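Local coordinates for protein nucleoside kinase (Methanococcus jannaschii, PDB 2C4E) that phosphorylates a broad range of nucleosides, preferring inosine, guanosine and cytidine, with ATP as the best phosphate donor, at residues N155-D160 and E178-L183. Sequence-based numbering, arbitrary orientation.
Sequences NLVSFD and EHTNFL
The ring of Phe-182 meets CB of Ser-158 and Leu-156 obliquely, its CE1 lying 4.1 Å from CD1 of Leu-156. Tyr-257 packs edge-to-face with the same ring. On the other side of the sheet the Phe-159 ring lies beside Leu-183, both side chains pointing the same way, with CD2 3.7 Å from CD1 of Leu-183. The Thr-180 side chain crosses that of Phe-159 at about a right angle, with OG1 3.6 Å from CB of Phe-159; OG1 is hydrogen-bonded to Ile-176 O.

Two parallel bridges, Ser-158 with Phe-182 and Phe-159 with Leu-183, join the backbones. Val-157 O accepts two hydrogen bonds, a bent one from Asn-181 N (2.8 Å, 141°) and a straighter one from Phe-182 N (3.0 Å, 167°). Phe-159 N hydrogen-bonds to Phe-182 O at 2.9 Å.

With chi1 at -64°, CG of Asn-181 lies beside its backbone N, where it meets CD2 of Leu-156 at 3.6 Å. An alanine here would probably leave a gap beside that methyl.

Asp-160 forms a salt bridge with Arg-250, the inferred transition-state stabilizer, so this strand end lies close to the active site. The contact closes a beta-alpha-beta unit of the ribokinase fold. Strand 131-136 flanks strand 156-159, and its His-135 ND1 is hydrogen-bonded to Ser-158 OG. Helix 170-178 links the two strands and packs on Phe-159 and Leu-183, while helix 245-258 brings Tyr-257 to Phe-182.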
loop_
_atom_site.group_PDB
_atom_site.type_symbol
_atom_site.label_atom_id
_atom_site.label_comp_id
_atom_site.label_asym_id
_atom_site.label_seq_id
_atom_site.Cartn_x
_atom_site.Cartn_y
_atom_site.Cartn_z
ATOM N N ASN A 155 -8.116 30.275 -22.694
ATOM C CA ASN A 155 -9.118 29.477 -21.993
ATOM C C ASN A 155 -9.356 30.063 -20.619
ATOM O O ASN A 155 -8.456 30.664 -20.031
ATOM C CB ASN A 155 -8.625 28.039 -21.804
ATOM C CG ASN A 155 -7.767 27.590 -22.935
ATOM O OD1 ASN A 155 -6.547 27.805 -22.935
ATOM N ND2 ASN A 155 -8.402 27.014 -23.955
ATOM N N LEU A 156 -10.540 29.856 -20.061
ATOM C CA LEU A 156 -10.735 30.197 -18.659
ATOM C C LEU A 156 -9.943 29.200 -17.829
ATOM O O LEU A 156 -9.959 28.014 -18.126
ATOM C CB LEU A 156 -12.200 30.126 -18.290
ATOM C CG LEU A 156 -12.999 31.273 -18.914
ATOM C CD1 LEU A 156 -14.476 31.024 -18.686
ATOM C CD2 LEU A 156 -12.589 32.637 -18.326
ATOM N N VAL A 157 -9.229 29.690 -16.829
ATOM C CA VAL A 157 -8.459 28.840 -15.954
ATOM C C VAL A 157 -9.170 28.681 -14.629
ATOM O O VAL A 157 -9.533 29.660 -13.994
ATOM C CB VAL A 157 -7.063 29.423 -15.726
ATOM C CG1 VAL A 157 -6.326 28.641 -14.667
ATOM C CG2 VAL A 157 -6.299 29.465 -17.070
ATOM N N SER A 158 -9.350 27.429 -14.226
ATOM C CA SER A 158 -9.869 27.072 -12.913
ATOM C C SER A 158 -8.741 26.359 -12.167
ATOM O O SER A 158 -8.020 25.559 -12.750
ATOM C CB SER A 158 -11.105 26.176 -13.062
ATOM O OG SER A 158 -11.512 25.627 -11.814
ATOM N N PHE A 159 -8.583 26.658 -10.880
ATOM C CA PHE A 159 -7.444 26.160 -10.098
ATOM C C PHE A 159 -7.866 25.921 -8.666
ATOM O O PHE A 159 -8.552 26.733 -8.067
ATOM C CB PHE A 159 -6.302 27.193 -10.128
ATOM C CG PHE A 159 -5.135 26.855 -9.267
ATOM C CD1 PHE A 159 -4.460 25.661 -9.443
ATOM C CD2 PHE A 159 -4.696 27.741 -8.287
ATOM C CE1 PHE A 159 -3.355 25.346 -8.643
ATOM C CE2 PHE A 159 -3.598 27.417 -7.472
ATOM C CZ PHE A 159 -2.938 26.226 -7.662
ATOM N N ASP A 160 -7.435 24.807 -8.110
ATOM C CA ASP A 160 -7.535 24.624 -6.675
ATOM C C ASP A 160 -6.220 24.016 -6.227
ATOM O O ASP A 160 -5.925 22.912 -6.623
ATOM C CB ASP A 160 -8.685 23.695 -6.318
ATOM C CG ASP A 160 -8.915 23.581 -4.803
ATOM O OD1 ASP A 160 -7.994 23.775 -3.953
ATOM O OD2 ASP A 160 -10.025 23.300 -4.354
ATOM N N GLU A 178 -2.542 34.790 -10.301
ATOM C CA GLU A 178 -2.620 35.914 -11.207
ATOM C C GLU A 178 -3.014 35.400 -12.600
ATOM O O GLU A 178 -3.424 36.178 -13.447
ATOM C CB GLU A 178 -1.333 36.762 -11.176
ATOM C CG GLU A 178 -1.279 37.521 -9.841
ATOM C CD GLU A 178 -0.215 38.577 -9.719
ATOM O OE1 GLU A 178 0.895 38.375 -10.255
ATOM O OE2 GLU A 178 -0.498 39.595 -9.037
ATOM N N HIS A 179 -2.914 34.087 -12.792
ATOM C CA HIS A 179 -3.335 33.424 -14.043
ATOM C C HIS A 179 -4.524 32.499 -13.833
ATOM O O HIS A 179 -4.687 31.501 -14.543
ATOM C CB HIS A 179 -2.167 32.651 -14.610
ATOM C CG HIS A 179 -0.995 33.514 -14.935
ATOM N ND1 HIS A 179 -0.729 33.973 -16.207
ATOM C CD2 HIS A 179 -0.031 34.029 -14.138
ATOM C CE1 HIS A 179 0.355 34.731 -16.173
ATOM N NE2 HIS A 179 0.803 34.772 -14.931
ATOM N N THR A 180 -5.363 32.843 -12.853
ATOM C CA THR A 180 -6.544 32.050 -12.531
ATOM C C THR A 180 -7.804 32.893 -12.678
ATOM O O THR A 180 -7.828 34.029 -12.242
ATOM C CB THR A 180 -6.466 31.530 -11.087
ATOM O OG1 THR A 180 -5.397 30.591 -10.965
ATOM C CG2 THR A 180 -7.689 30.694 -10.764
ATOM N N ASN A 181 -8.828 32.331 -13.310
ATOM C CA ASN A 181 -10.162 32.941 -13.360
ATOM C C ASN A 181 -11.057 32.473 -12.210
ATOM O O ASN A 181 -11.644 33.305 -11.537
ATOM C CB ASN A 181 -10.845 32.688 -14.705
ATOM C CG ASN A 181 -10.105 33.336 -15.842
ATOM O OD1 ASN A 181 -10.239 34.571 -16.115
ATOM N ND2 ASN A 181 -9.278 32.555 -16.493
ATOM N N PHE A 182 -11.157 31.163 -11.984
ATOM C CA PHE A 182 -11.932 30.608 -10.874
ATOM C C PHE A 182 -10.962 29.950 -9.926
ATOM O O PHE A 182 -10.270 29.007 -10.311
ATOM C CB PHE A 182 -12.911 29.508 -11.299
ATOM C CG PHE A 182 -13.820 29.858 -12.448
ATOM C CD1 PHE A 182 -13.464 29.509 -13.744
ATOM C CD2 PHE A 182 -15.035 30.468 -12.239
ATOM C CE1 PHE A 182 -14.304 29.795 -14.810
ATOM C CE2 PHE A 182 -15.901 30.749 -13.314
ATOM C CZ PHE A 182 -15.524 30.417 -14.586
ATOM N N LEU A 183 -10.901 30.447 -8.695
ATOM C CA LEU A 183 -10.040 29.910 -7.662
ATOM C C LEU A 183 -10.904 29.242 -6.603
ATOM O O LEU A 183 -11.750 29.890 -5.973
ATOM C CB LEU A 183 -9.211 31.030 -7.052
ATOM C CG LEU A 183 -8.287 30.680 -5.885
ATOM C CD1 LEU A 183 -7.232 29.679 -6.382
ATOM C CD2 LEU A 183 -7.658 31.956 -5.384
#